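Local coordinates for protein putative polysaccharide deacetylase (Bdellovibrio bacteriovorus HD100, PDB 5JP6) that probably removes acetyl groups from the sugars of peptidoglycan as a zinc-dependent family 4 carbohydrate esterase, at residues A[54-59]-A[91-96]; A[131-136]-A[337-342]; A[177-182]-A[205-210]; A[183-188]-A[214-219]; A[222-227]-A[267-272]. The protein carries 1 engineered substitution. All blocks are in the same frame, centred on the assembly; numbering follows the deposited sequence.

Contact 1: residues A[54-59]-A[91-96]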
# COMPACT_ATOMS: atom_id res chain seq x y z
N GLU A 54 -8.79 0.33 10.23
CA GLU A 54 -7.63 -0.06 11.05
C GLU A 54 -7.76 0.55 12.46
O GLU A 54 -7.53 -0.13 13.49
CB GLU A 54 -6.33 0.41 10.42
CG GLU A 54 -5.08 -0.16 11.08
CD GLU A 54 -3.80 0.23 10.37
OE1 GLU A 54 -3.87 1.14 9.52
OE2 GLU A 54 -2.75 -0.38 10.66
N ALA A 55 -8.11 1.83 12.50
CA ALA A 55 -8.28 2.53 13.79
C ALA A 55 -9.46 1.95 14.56
O ALA A 55 -9.37 1.76 15.79
CB ALA A 55 -8.50 4.02 13.58
N LEU A 56 -10.57 1.66 13.85
CA LEU A 56 -11.78 1.10 14.50
C LEU A 56 -11.42 -0.23 15.19
O LEU A 56 -11.76 -0.47 16.36
CB LEU A 56 -12.89 0.86 13.48
CG LEU A 56 -13.59 2.08 12.89
CD1 LEU A 56 -14.67 1.63 11.93
CD2 LEU A 56 -14.18 2.94 14.02
N PHE A 57 -10.73 -1.10 14.47
CA PHE A 57 -10.37 -2.42 15.03
C PHE A 57 -9.31 -2.31 16.13
O PHE A 57 -9.38 -3.08 17.08
CB PHE A 57 -9.95 -3.44 13.96
CG PHE A 57 -11.08 -4.24 13.38
CD1 PHE A 57 -11.88 -3.61 12.41
CD2 PHE A 57 -11.38 -5.53 13.76
CE1 PHE A 57 -12.94 -4.30 11.84
CE2 PHE A 57 -12.44 -6.20 13.18
CZ PHE A 57 -13.21 -5.58 12.22
N ALA A 58 -8.38 -1.36 16.04
CA ALA A 58 -7.43 -1.18 17.13
C ALA A 58 -8.21 -0.81 18.40
O ALA A 58 -7.97 -1.34 19.49
CB ALA A 58 -6.39 -0.13 16.80
N ASN A 59 -9.17 0.08 18.27
CA ASN A 59 -9.96 0.46 19.43
C ASN A 59 -10.82 -0.70 19.93
O ASN A 59 -10.92 -0.90 21.13
CB ASN A 59 -10.86 1.64 19.11
CG ASN A 59 -11.73 2.02 20.29
OD1 ASN A 59 -11.23 2.43 21.35
ND2 ASN A 59 -13.02 1.84 20.16
N THR A 91 -15.40 -5.23 1.37
CA THR A 91 -13.97 -5.21 1.02
C THR A 91 -13.18 -4.15 1.78
O THR A 91 -11.98 -4.29 1.96
CB THR A 91 -13.67 -5.10 -0.50
OG1 THR A 91 -14.04 -3.82 -1.01
CG2 THR A 91 -14.37 -6.22 -1.25
N LEU A 92 -13.85 -3.09 2.24
CA LEU A 92 -13.19 -2.05 3.02
C LEU A 92 -12.60 -2.61 4.33
O LEU A 92 -11.64 -2.06 4.86
CB LEU A 92 -14.19 -0.93 3.33
CG LEU A 92 -13.64 0.33 3.96
CD1 LEU A 92 -12.64 1.05 3.06
CD2 LEU A 92 -14.79 1.27 4.29
N PHE A 93 -13.22 -3.67 4.86
CA PHE A 93 -12.83 -4.27 6.13
C PHE A 93 -12.03 -5.56 5.97
O PHE A 93 -11.71 -6.21 6.94
CB PHE A 93 -14.10 -4.56 6.95
CG PHE A 93 -14.80 -3.33 7.40
CD1 PHE A 93 -14.44 -2.71 8.59
CD2 PHE A 93 -15.85 -2.79 6.62
CE1 PHE A 93 -15.08 -1.55 9.00
CE2 PHE A 93 -16.50 -1.65 7.06
CZ PHE A 93 -16.10 -1.03 8.24
N GLU A 94 -11.74 -5.94 4.72
CA GLU A 94 -11.10 -7.23 4.46
C GLU A 94 -9.78 -7.37 5.20
O GLU A 94 -9.50 -8.43 5.77
CB GLU A 94 -10.86 -7.41 2.97
CG GLU A 94 -10.18 -8.70 2.58
CD GLU A 94 -10.14 -8.95 1.10
OE1 GLU A 94 -10.45 -8.05 0.31
OE2 GLU A 94 -9.73 -10.12 0.76
N ASN A 95 -8.94 -6.33 5.17
CA ASN A 95 -7.64 -6.48 5.81
C ASN A 95 -7.79 -6.71 7.30
O ASN A 95 -7.08 -7.51 7.89
CB ASN A 95 -6.76 -5.27 5.57
CG ASN A 95 -6.20 -5.23 4.19
OD1 ASN A 95 -6.65 -5.95 3.29
ND2 ASN A 95 -5.17 -4.42 4.01
N GLU A 96 -8.77 -6.04 7.90
CA GLU A 96 -8.98 -6.22 9.35
C GLU A 96 -9.52 -7.62 9.64
O GLU A 96 -9.15 -8.23 10.63
CB GLU A 96 -9.90 -5.14 9.91
CG GLU A 96 -9.31 -3.75 9.86
CD GLU A 96 -7.93 -3.67 10.45
OE1 GLU A 96 -7.75 -4.17 11.60
OE2 GLU A 96 -7.06 -3.06 9.80
O HOH W 1 -6.36 -2.66 13.37
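The ring of Phe57 carries the methylene of Glu96 over one face and meets the ring of Phe93 at its edge. Glu96 CB stands 3.7 Å from the centroid of the Phe57 ring and only 17° off the ring normal, a CH-pi contact displaced toward the rim at Phe57 CD1. At the edge, near the plane of Phe57, its CE1 is 3.9 Å from Phe93 CD1, and the two side chains cross at about a right angle. Leu56 extends this apolar row, its CD1 reaching the edge of the Phe93 ring.

Beyond the methylene, Glu96 bends at chi2 (-51°), which sends CD toward helix 53-66. There OE1 lies 3.3 Å from Phe57 CB, and OE2 an equal 3.3 Å from Glu54 CA. No hydrogen bond joins the segments directly. One water does so instead, donating to Glu96 OE1 at 2.7 Å and to Glu54 O at 2.8 Å. Helix 24-39 packs against Leu56 and Phe93, placing the contact within the N-terminal helical region, and Trp60 meets Phe57 edge-to-face.

The result is an acid whose aliphatic part serves as packing while its OE1 is linked to helix 53-66 through a water. Glu54 OE2 and Glu96 OE2 are 5.1 Å apart, a proximity of like charges that may raise the proton affinity of either carboxylate.

Contact 2: residues A[131-136]-A[337-342]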
# COMPACT_ATOMS: atom_id res chain seq x y z
N PRO A 131 -6.96 -11.34 -16.07
CA PRO A 131 -7.33 -11.43 -14.66
C PRO A 131 -6.11 -11.57 -13.76
O PRO A 131 -5.06 -12.01 -14.21
CB PRO A 131 -8.23 -12.67 -14.61
CG PRO A 131 -7.80 -13.49 -15.78
CD PRO A 131 -7.44 -12.49 -16.84
N GLY A 132 -6.26 -11.15 -12.51
CA GLY A 132 -5.30 -11.35 -11.48
C GLY A 132 -5.91 -12.10 -10.32
O GLY A 132 -7.02 -12.57 -10.43
N HIS A 133 -5.15 -12.29 -9.26
CA HIS A 133 -5.62 -12.92 -8.06
C HIS A 133 -4.69 -12.54 -6.93
O HIS A 133 -3.50 -12.89 -6.97
CB HIS A 133 -5.65 -14.43 -8.16
CG HIS A 133 -6.69 -15.04 -7.30
ND1 HIS A 133 -6.75 -14.82 -5.94
CD2 HIS A 133 -7.72 -15.87 -7.60
CE1 HIS A 133 -7.79 -15.47 -5.45
NE2 HIS A 133 -8.39 -16.11 -6.43
N ALA A 134 -5.24 -11.90 -5.91
CA ALA A 134 -4.41 -11.45 -4.81
C ALA A 134 -4.03 -12.54 -3.84
O ALA A 134 -3.15 -12.32 -3.02
CB ALA A 134 -5.10 -10.35 -4.05
N LEU A 135 -4.74 -13.67 -3.85
CA LEU A 135 -4.63 -14.67 -2.80
C LEU A 135 -3.83 -15.90 -3.21
O LEU A 135 -3.43 -16.72 -2.35
CB LEU A 135 -5.99 -15.15 -2.31
CG LEU A 135 -6.98 -14.12 -1.93
CD1 LEU A 135 -8.22 -14.81 -1.39
CD2 LEU A 135 -6.39 -13.13 -0.92
N LYS A 136 -3.71 -16.12 -4.52
CA LYS A 136 -3.03 -17.31 -4.99
C LYS A 136 -2.24 -17.03 -6.22
O LYS A 136 -2.47 -16.03 -6.90
CB LYS A 136 -4.00 -18.43 -5.25
CG LYS A 136 -4.88 -18.23 -6.46
CD LYS A 136 -5.76 -19.47 -6.69
CE LYS A 136 -7.19 -19.21 -6.24
NZ LYS A 136 -7.29 -18.99 -4.77
N ILE A 337 -0.90 -3.07 0.15
CA ILE A 337 -1.84 -3.61 1.15
C ILE A 337 -3.31 -3.54 0.71
O ILE A 337 -4.20 -3.99 1.43
CB ILE A 337 -1.65 -2.95 2.54
CG1 ILE A 337 -1.96 -1.46 2.50
CG2 ILE A 337 -0.24 -3.18 3.05
CD1 ILE A 337 -2.17 -0.84 3.84
N GLN A 338 -3.55 -3.00 -0.49
CA GLN A 338 -4.90 -2.89 -1.02
C GLN A 338 -5.13 -4.10 -1.96
O GLN A 338 -4.52 -4.21 -3.02
CB GLN A 338 -5.08 -1.60 -1.81
CG GLN A 338 -6.53 -1.30 -2.16
CD GLN A 338 -7.35 -0.92 -0.91
OE1 GLN A 338 -7.02 0.01 -0.14
NE2 GLN A 338 -8.36 -1.68 -0.66
N ARG A 339 -6.03 -5.00 -1.56
CA ARG A 339 -6.26 -6.22 -2.34
C ARG A 339 -6.60 -5.91 -3.78
O ARG A 339 -6.06 -6.53 -4.72
CB ARG A 339 -7.33 -7.11 -1.73
CG ARG A 339 -7.67 -8.24 -2.66
CD ARG A 339 -8.43 -9.34 -2.01
NE ARG A 339 -8.66 -10.40 -2.99
CZ ARG A 339 -9.46 -11.43 -2.81
NH1 ARG A 339 -10.06 -11.60 -1.65
NH2 ARG A 339 -9.60 -12.32 -3.78
N ARG A 340 -7.46 -4.92 -3.99
CA ARG A 340 -7.96 -4.70 -5.35
C ARG A 340 -6.83 -4.25 -6.28
O ARG A 340 -6.85 -4.56 -7.45
CB ARG A 340 -9.08 -3.69 -5.35
CG ARG A 340 -9.85 -3.61 -6.65
CD ARG A 340 -11.08 -2.73 -6.47
NE ARG A 340 -11.92 -3.08 -5.33
CZ ARG A 340 -12.99 -3.90 -5.35
NH1 ARG A 340 -13.34 -4.56 -6.43
NH2 ARG A 340 -13.72 -4.04 -4.27
N THR A 341 -5.84 -3.56 -5.72
CA THR A 341 -4.66 -3.19 -6.49
C THR A 341 -3.90 -4.41 -6.99
O THR A 341 -3.48 -4.46 -8.18
CB THR A 341 -3.79 -2.24 -5.69
OG1 THR A 341 -4.54 -1.05 -5.41
CG2 THR A 341 -2.47 -1.87 -6.41
N ALA A 342 -3.75 -5.42 -6.13
CA ALA A 342 -3.12 -6.69 -6.58
C ALA A 342 -4.01 -7.35 -7.65
O ALA A 342 -3.50 -7.88 -8.66
CB ALA A 342 -2.84 -7.62 -5.40
O HOH W 2 -2.94 -10.50 -9.46
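Arg339 NH1 is gripped by two carboxylates, forming salt bridges to Glu94 OE2 and Asp118 OD1, while Leu135 CD1 packs 3.7 Å from the same nitrogen. Leu135 also lies over the guanidinium itself: its CG sits 3.6 Å above the plane of Arg339, offset toward the rim, and the two side chains cross at about a right angle. Nearer the backbone, Ala134 CB rests 3.6 Å from Arg339 CG and 3.8 Å from Ala342 CB, with the methyl directed toward the helix.

In the fold, residues 131-136 belong to the long connection between helix 110-126 and strand 150-153, and they pack on the first turn of helix 339-354, which links two strands of the parallel sheet within the NodB homology region. Gln338 occupies the N-cap position of that helix.

His133 lies side by side with Arg339, its ring plane 22° from that of the guanidinium, and the closest pair is His133 CE1 and Arg339 NH2 at 4.0 Å. The ring is held by its own loop. Leu135 N donates to His133 ND1 over 3.1 Å, nearly straight at 161° and in the ring plane, so ND1 acts as an acceptor here. Glu343 OE2 joins both sides, taking a salt bridge from Arg339 NE and a hydrogen bond from Ala134 N. A water does likewise, accepting from His133 N at 2.9 Å and donating to Ala342 O.

Contact 3: residues A[177-182]-A[205-210]. With ZN (zinc ion), chain B.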
# COMPACT_ATOMS: atom_id res chain seq x y z
N ASP A 177 2.97 1.12 2.25
CA ASP A 177 2.39 0.55 3.47
C ASP A 177 2.47 -0.93 3.67
O ASP A 177 2.03 -1.43 4.69
CB ASP A 177 0.98 1.06 3.65
CG ASP A 177 0.97 2.52 3.90
OD1 ASP A 177 1.99 3.02 4.44
OD2 ASP A 177 0.03 3.17 3.58
N GLY A 178 3.11 -1.60 2.72
CA GLY A 178 3.34 -3.04 2.79
C GLY A 178 4.63 -3.33 3.55
O GLY A 178 5.25 -2.44 4.14
N PRO A 179 5.05 -4.58 3.54
CA PRO A 179 4.41 -5.66 2.78
C PRO A 179 3.21 -6.26 3.49
O PRO A 179 3.17 -6.33 4.72
CB PRO A 179 5.53 -6.71 2.69
CG PRO A 179 6.36 -6.46 3.90
CD PRO A 179 6.31 -5.00 4.14
N HIS A 180 2.25 -6.71 2.68
CA HIS A 180 1.15 -7.54 3.19
C HIS A 180 1.57 -9.01 3.09
O HIS A 180 2.44 -9.36 2.31
CB HIS A 180 -0.13 -7.29 2.36
CG HIS A 180 -1.38 -7.88 2.96
ND1 HIS A 180 -1.86 -9.13 2.61
CD2 HIS A 180 -2.20 -7.41 3.91
CE1 HIS A 180 -2.95 -9.37 3.31
NE2 HIS A 180 -3.17 -8.36 4.11
N GLY A 181 0.96 -9.87 3.91
CA GLY A 181 1.28 -11.28 3.89
C GLY A 181 0.86 -12.07 2.67
O GLY A 181 1.44 -13.13 2.41
N LEU A 182 -0.12 -11.55 1.91
CA LEU A 182 -0.59 -12.17 0.68
C LEU A 182 -0.48 -11.28 -0.54
O LEU A 182 0.03 -11.72 -1.56
CB LEU A 182 -2.06 -12.55 0.82
CG LEU A 182 -2.40 -13.64 1.81
CD1 LEU A 182 -3.92 -13.79 1.99
CD2 LEU A 182 -1.76 -14.95 1.34
N LYS A 205 5.35 -1.39 10.82
CA LYS A 205 4.43 -2.37 11.32
C LYS A 205 4.30 -3.56 10.33
O LYS A 205 4.32 -4.71 10.75
CB LYS A 205 3.05 -1.74 11.60
CG LYS A 205 2.02 -2.70 12.16
CD LYS A 205 0.68 -1.99 12.47
CE LYS A 205 -0.30 -2.94 13.13
NZ LYS A 205 -0.64 -4.10 12.29
N SER A 206 4.16 -3.26 9.05
CA SER A 206 4.06 -4.31 8.03
C SER A 206 5.33 -5.15 7.92
O SER A 206 5.28 -6.37 7.76
CB SER A 206 3.67 -3.73 6.68
OG SER A 206 2.37 -3.21 6.69
N VAL A 207 6.46 -4.47 8.02
CA VAL A 207 7.75 -5.15 7.94
C VAL A 207 7.96 -6.11 9.12
O VAL A 207 8.40 -7.24 8.94
CB VAL A 207 8.90 -4.12 7.88
CG1 VAL A 207 10.27 -4.82 8.03
CG2 VAL A 207 8.84 -3.37 6.57
N ARG A 208 7.61 -5.67 10.30
CA ARG A 208 7.73 -6.53 11.48
C ARG A 208 6.76 -7.73 11.41
O ARG A 208 7.08 -8.82 11.89
CB ARG A 208 7.52 -5.68 12.74
CG ARG A 208 8.68 -4.75 13.04
CD ARG A 208 8.49 -4.07 14.38
NE ARG A 208 7.44 -3.08 14.32
CZ ARG A 208 7.63 -1.84 13.90
NH1 ARG A 208 8.84 -1.42 13.52
NH2 ARG A 208 6.62 -1.01 13.87
N THR A 209 5.60 -7.54 10.82
CA THR A 209 4.64 -8.63 10.67
C THR A 209 5.06 -9.63 9.59
O THR A 209 4.92 -10.83 9.78
CB THR A 209 3.24 -8.05 10.36
OG1 THR A 209 2.85 -7.17 11.41
CG2 THR A 209 2.23 -9.18 10.19
N ASN A 210 5.65 -9.13 8.49
CA ASN A 210 5.87 -9.90 7.27
C ASN A 210 7.30 -9.79 6.75
O ASN A 210 7.53 -9.43 5.58
CB ASN A 210 4.88 -9.47 6.18
CG ASN A 210 3.46 -9.55 6.62
OD1 ASN A 210 2.99 -10.66 6.98
ND2 ASN A 210 2.76 -8.43 6.65
ZN ZN B . 0.69 5.49 3.46
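Ser206 reaches from its helix into the turn that carries a zinc ligand. Its CB lies 3.3 Å from Gly178 O and equally 3.3 Å from Pro179 O, so the methylene is flanked by two carbonyls. With OG anti to the carbonyl carbon (chi1 -67°), the hydroxyl then meets a third: Ser206 OG donates to Asp177 O at 2.7 Å, with a C=O...donor angle of 148° and the donor tilted a little from the carbonyl plane. This bond adds to the backbone hydrogen bonds of Asp177 with Phe201 and of Gly178 with Thr203 in holding the turn, and Asp177 OD2 binds the zinc ion at 2.4 Å. Ser206 is a second-shell residue in the plain sense, bonded to the main chain of a first-shell ligand; His227 and Tyr280 are the other protein ligands.

One helical turn further on, Asn210 repeats the device. Its ND2 gives a bent hydrogen bond to Pro179 O, 2.9 Å long with an N-H...acceptor angle of 139°, while its OD1 comes 3.6 Å from Gly181 CA. Beside these polar grips the Pro179 ring, which follows a cis peptide bond, places its CD 3.9 Å from Val207 CG2.

The Asp-Gly-Pro sequence matches the end of the first conserved motif of NodB-like deacetylases, directly after strand 170-176. Helix 204-209 follows strand 199-202, the parallel neighbour of that strand. Pro179 also touches helix 211-219, Val207 packs on helix 251-269, and the turn itself leads into helix 183-193.

Contact 4: residues A[183-188]-A[214-219]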
# COMPACT_ATOMS: atom_id res chain seq x y z
N TYR A 183 -0.96 -10.03 -0.44
CA TYR A 183 -1.16 -9.26 -1.66
C TYR A 183 0.14 -8.83 -2.31
O TYR A 183 0.21 -8.69 -3.55
CB TYR A 183 -2.05 -8.04 -1.45
CG TYR A 183 -3.24 -8.21 -0.54
CD1 TYR A 183 -4.02 -9.37 -0.49
CD2 TYR A 183 -3.64 -7.13 0.24
CE1 TYR A 183 -5.10 -9.47 0.39
CE2 TYR A 183 -4.71 -7.21 1.11
CZ TYR A 183 -5.44 -8.40 1.17
OH TYR A 183 -6.49 -8.48 2.07
N THR A 184 1.14 -8.58 -1.50
CA THR A 184 2.40 -8.11 -2.02
C THR A 184 3.01 -9.15 -2.97
O THR A 184 3.52 -8.80 -4.04
CB THR A 184 3.37 -7.72 -0.86
OG1 THR A 184 2.80 -6.65 -0.12
CG2 THR A 184 4.72 -7.31 -1.42
N ASP A 185 2.93 -10.43 -2.59
CA ASP A 185 3.45 -11.49 -3.45
C ASP A 185 2.69 -11.50 -4.79
O ASP A 185 3.28 -11.75 -5.82
CB ASP A 185 3.42 -12.86 -2.75
CG ASP A 185 4.46 -12.99 -1.68
OD1 ASP A 185 5.63 -12.72 -1.98
OD2 ASP A 185 4.07 -13.35 -0.52
N ALA A 186 1.38 -11.25 -4.78
CA ALA A 186 0.63 -11.18 -6.05
C ALA A 186 1.15 -10.02 -6.92
O ALA A 186 1.34 -10.17 -8.12
CB ALA A 186 -0.86 -11.02 -5.81
N ILE A 187 1.41 -8.87 -6.30
CA ILE A 187 1.97 -7.73 -7.00
C ILE A 187 3.38 -8.10 -7.56
O ILE A 187 3.69 -7.83 -8.73
CB ILE A 187 1.90 -6.46 -6.14
CG1 ILE A 187 0.45 -5.94 -6.08
CG2 ILE A 187 2.87 -5.41 -6.68
CD1 ILE A 187 0.17 -4.98 -4.95
N LEU A 188 4.20 -8.77 -6.75
CA LEU A 188 5.52 -9.21 -7.20
C LEU A 188 5.42 -10.12 -8.42
O LEU A 188 6.19 -9.99 -9.37
CB LEU A 188 6.29 -9.92 -6.10
CG LEU A 188 6.73 -9.07 -4.92
CD1 LEU A 188 7.43 -9.91 -3.87
CD2 LEU A 188 7.66 -7.93 -5.36
N LEU A 214 9.00 -9.25 2.82
CA LEU A 214 9.91 -8.16 2.47
C LEU A 214 11.16 -8.73 1.75
O LEU A 214 11.65 -8.14 0.78
CB LEU A 214 10.31 -7.34 3.69
CG LEU A 214 11.04 -6.05 3.36
CD1 LEU A 214 10.09 -5.02 2.77
CD2 LEU A 214 11.75 -5.51 4.60
N LYS A 215 11.68 -9.85 2.25
CA LYS A 215 12.80 -10.48 1.60
C LYS A 215 12.49 -10.87 0.14
O LYS A 215 13.37 -10.78 -0.72
CB LYS A 215 13.29 -11.66 2.39
CG LYS A 215 13.90 -11.30 3.75
CD LYS A 215 14.44 -12.54 4.45
CE LYS A 215 14.96 -12.17 5.82
NZ LYS A 215 15.53 -13.36 6.47
N ARG A 216 11.26 -11.32 -0.13
CA ARG A 216 10.89 -11.63 -1.52
C ARG A 216 10.83 -10.40 -2.37
O ARG A 216 11.22 -10.46 -3.54
CB ARG A 216 9.58 -12.40 -1.58
CG ARG A 216 9.69 -13.78 -0.86
CD ARG A 216 8.44 -14.64 -1.06
NE ARG A 216 7.26 -14.17 -0.34
CZ ARG A 216 6.97 -14.51 0.91
NH1 ARG A 216 7.81 -15.27 1.60
NH2 ARG A 216 5.85 -14.08 1.48
N VAL A 217 10.35 -9.28 -1.82
CA VAL A 217 10.38 -8.02 -2.58
C VAL A 217 11.84 -7.70 -2.94
O VAL A 217 12.14 -7.39 -4.09
CB VAL A 217 9.76 -6.84 -1.78
CG1 VAL A 217 9.91 -5.52 -2.54
CG2 VAL A 217 8.30 -7.09 -1.40
N ALA A 218 12.73 -7.77 -1.95
CA ALA A 218 14.15 -7.47 -2.14
C ALA A 218 14.77 -8.37 -3.24
O ALA A 218 15.51 -7.91 -4.12
CB ALA A 218 14.93 -7.57 -0.85
N ALA A 219 14.46 -9.67 -3.17
CA ALA A 219 15.06 -10.63 -4.08
C ALA A 219 14.65 -10.39 -5.55
O ALA A 219 15.34 -10.85 -6.45
CB ALA A 219 14.74 -12.03 -3.64
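Val217 forms the close-packed side of this contact, and Asp185 with Arg216 the more open one. Val217 CG2 touches Thr184 CG2 at 3.6 Å, and Leu188 CD1 at 3.8 Å, each pair of side chains crossing at about a right angle. Leu188 CD1 penetrates further, to 3.6 Å from Val217 N, so it rests on the backbone of the facing helix. Thr184 turns only its methyl to this interface; its OG1 is engaged with Asp336 OD2.

The segments 183-188 and 214-219 run almost parallel, at 12°, their axes 10.1 Å apart at closest approach. Similarly directed helices side by side are characteristic of the alpha layer in a beta/alpha fold, and Val217 packs beneath on Ile224 of strand 223-227.

Toward the exposed side, Arg216 spans the gap and takes Asp185 side-on with two nitrogens. NE donates to Asp185 OD1 at 2.7 Å and 166°, with the oxygen in the guanidinium plane, whereas NH2 reaches the syn lone pair of Asp185 OD2 at 2.8 Å and a more bent 146°. Two bonds to two oxygens restrict rotation of both groups, so a bidentate salt bridge borders an apolar seam and the paired charges probably offset one another.

Contact 5: residues A[222-227]-A[267-272]. With ZN (zinc ion), chain B.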
# COMPACT_ATOMS: atom_id res chain seq x y z
N HIS A 222 13.57 -4.90 -6.54
CA HIS A 222 12.86 -3.65 -6.37
C HIS A 222 13.60 -2.74 -5.38
O HIS A 222 14.43 -3.18 -4.59
CB HIS A 222 11.45 -3.93 -5.89
CG HIS A 222 10.68 -4.82 -6.81
ND1 HIS A 222 10.33 -4.46 -8.09
CD2 HIS A 222 10.25 -6.09 -6.63
CE1 HIS A 222 9.69 -5.47 -8.65
NE2 HIS A 222 9.62 -6.46 -7.78
N VAL A 223 13.28 -1.46 -5.46
CA VAL A 223 13.73 -0.46 -4.49
C VAL A 223 12.83 -0.55 -3.27
O VAL A 223 11.61 -0.68 -3.39
CB VAL A 223 13.81 0.95 -5.11
CG1 VAL A 223 13.82 2.01 -4.03
CG2 VAL A 223 15.01 1.04 -6.01
N ILE A 224 13.43 -0.51 -2.08
CA ILE A 224 12.70 -0.56 -0.83
C ILE A 224 13.18 0.54 0.12
O ILE A 224 14.31 0.49 0.59
CB ILE A 224 12.80 -1.92 -0.14
CG1 ILE A 224 12.46 -3.05 -1.10
CG2 ILE A 224 11.89 -1.95 1.10
CD1 ILE A 224 12.71 -4.42 -0.49
N GLY A 225 12.29 1.51 0.36
CA GLY A 225 12.46 2.52 1.38
C GLY A 225 11.36 2.41 2.40
O GLY A 225 10.85 1.32 2.67
N SER A 226 10.95 3.54 2.97
CA SER A 226 9.95 3.52 4.03
C SER A 226 8.92 4.64 3.92
O SER A 226 9.14 5.61 3.24
CB SER A 226 10.64 3.47 5.40
OG SER A 226 11.21 4.71 5.75
N HIS A 227 7.77 4.41 4.59
CA HIS A 227 6.65 5.33 4.66
C HIS A 227 6.26 5.36 6.12
O HIS A 227 5.94 4.33 6.69
CB HIS A 227 5.47 4.90 3.80
CG HIS A 227 4.28 5.78 3.85
ND1 HIS A 227 4.35 7.14 3.68
CD2 HIS A 227 2.94 5.49 3.98
CE1 HIS A 227 3.13 7.66 3.77
NE2 HIS A 227 2.27 6.70 3.96
N ASP A 267 16.80 -3.80 9.46
CA ASP A 267 16.92 -4.94 10.36
C ASP A 267 16.63 -6.27 9.67
O ASP A 267 17.20 -7.31 10.06
CB ASP A 267 16.02 -4.77 11.57
CG ASP A 267 16.50 -3.71 12.54
OD1 ASP A 267 17.66 -3.22 12.43
OD2 ASP A 267 15.67 -3.33 13.41
N VAL A 268 15.75 -6.25 8.65
CA VAL A 268 15.44 -7.48 7.90
C VAL A 268 16.48 -7.76 6.81
O VAL A 268 16.98 -8.89 6.68
CB VAL A 268 14.03 -7.44 7.30
CG1 VAL A 268 13.74 -8.66 6.41
CG2 VAL A 268 12.97 -7.35 8.42
N LEU A 269 16.81 -6.73 6.03
CA LEU A 269 17.55 -6.90 4.79
C LEU A 269 19.06 -6.64 4.88
O LEU A 269 19.80 -7.14 4.03
CB LEU A 269 17.02 -5.94 3.73
CG LEU A 269 15.55 -6.09 3.35
CD1 LEU A 269 15.17 -5.03 2.35
CD2 LEU A 269 15.25 -7.48 2.81
N GLY A 270 19.49 -5.85 5.87
CA GLY A 270 20.85 -5.39 5.91
C GLY A 270 21.09 -4.17 5.05
O GLY A 270 22.22 -3.70 4.89
N TRP A 271 20.01 -3.62 4.50
CA TRP A 271 20.06 -2.39 3.75
C TRP A 271 18.65 -1.80 3.69
O TRP A 271 17.68 -2.47 4.01
CB TRP A 271 20.61 -2.62 2.35
CG TRP A 271 19.88 -3.66 1.53
CD1 TRP A 271 20.24 -4.95 1.35
CD2 TRP A 271 18.72 -3.45 0.73
NE1 TRP A 271 19.37 -5.60 0.49
CE2 TRP A 271 18.41 -4.69 0.09
CE3 TRP A 271 17.91 -2.34 0.46
CZ2 TRP A 271 17.35 -4.82 -0.82
CZ3 TRP A 271 16.84 -2.48 -0.39
CH2 TRP A 271 16.55 -3.72 -1.02
N VAL A 272 18.60 -0.53 3.29
CA VAL A 272 17.38 0.19 3.05
C VAL A 272 17.72 1.30 2.08
O VAL A 272 18.67 2.06 2.30
CB VAL A 272 16.71 0.72 4.33
CG1 VAL A 272 17.65 1.59 5.19
CG2 VAL A 272 15.42 1.45 3.96
ZN ZN B . 0.69 5.49 3.46
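Strand 223-227 passes the end of helix 251-269 with Gly225 CA and Val272 CA 5.7 Å apart, after Gly270 has left the helix with positive phi (83°). Across this gap Ile224 points toward residues 267-272, and its CD1 touches both Leu269 CD1, at 3.8 Å, and Trp271 CH2, at 3.9 Å. Leu269 CD1 lies 3.7 Å above one face of the Trp271 indole, offset toward the rim. CG of Trp271 takes the crowded position between backbone N and carbonyl carbon (chi1 56°), and from there the indole extends to the strand. Val272 closes the contact against the main chain, its CG2 3.7 Å from Ile224 O and 4.1 Å from Gly225 CA.

This is a strand of the parallel sheet packing on the helix end that leads to its neighbour, strand 275-277, as in a beta-alpha-beta crossover. Trp271 also has a cation-pi partner in Lys370.

At the far end of the strand His227 NE2 binds the zinc ion at 2.1 Å, and its ND1 is hydrogen-bonded to Arg277 O, which orients the imidazole. No hydrogen bond crosses between the segments; the contact rests on apolar packing, while the same strand carries a metal ligand.

Overall arrangement
The five contacts illustrate how chemistry follows position. Contacts 3 and 5 share the zinc ion: one supplies it with a turn held by side-chain-to-backbone hydrogen bonds, the other with a strand packed by apolar groups. Contact 3 is partly buried; the other four are buried, though contact 4 has an exposed arginine at its border and alone has a salt bridge between its segments. Contacts 3 and 4 alternate along the chain and use consecutive helices, 204-209 and 211-219. Contacts 1 and 2 each have a bridging water: contact 1 joins N-terminal helices and contact 2 packs the loop after helix 110-126 on helix 339-354; Glu94 with Arg339 links the two. Tyr183 joins them to contact 4.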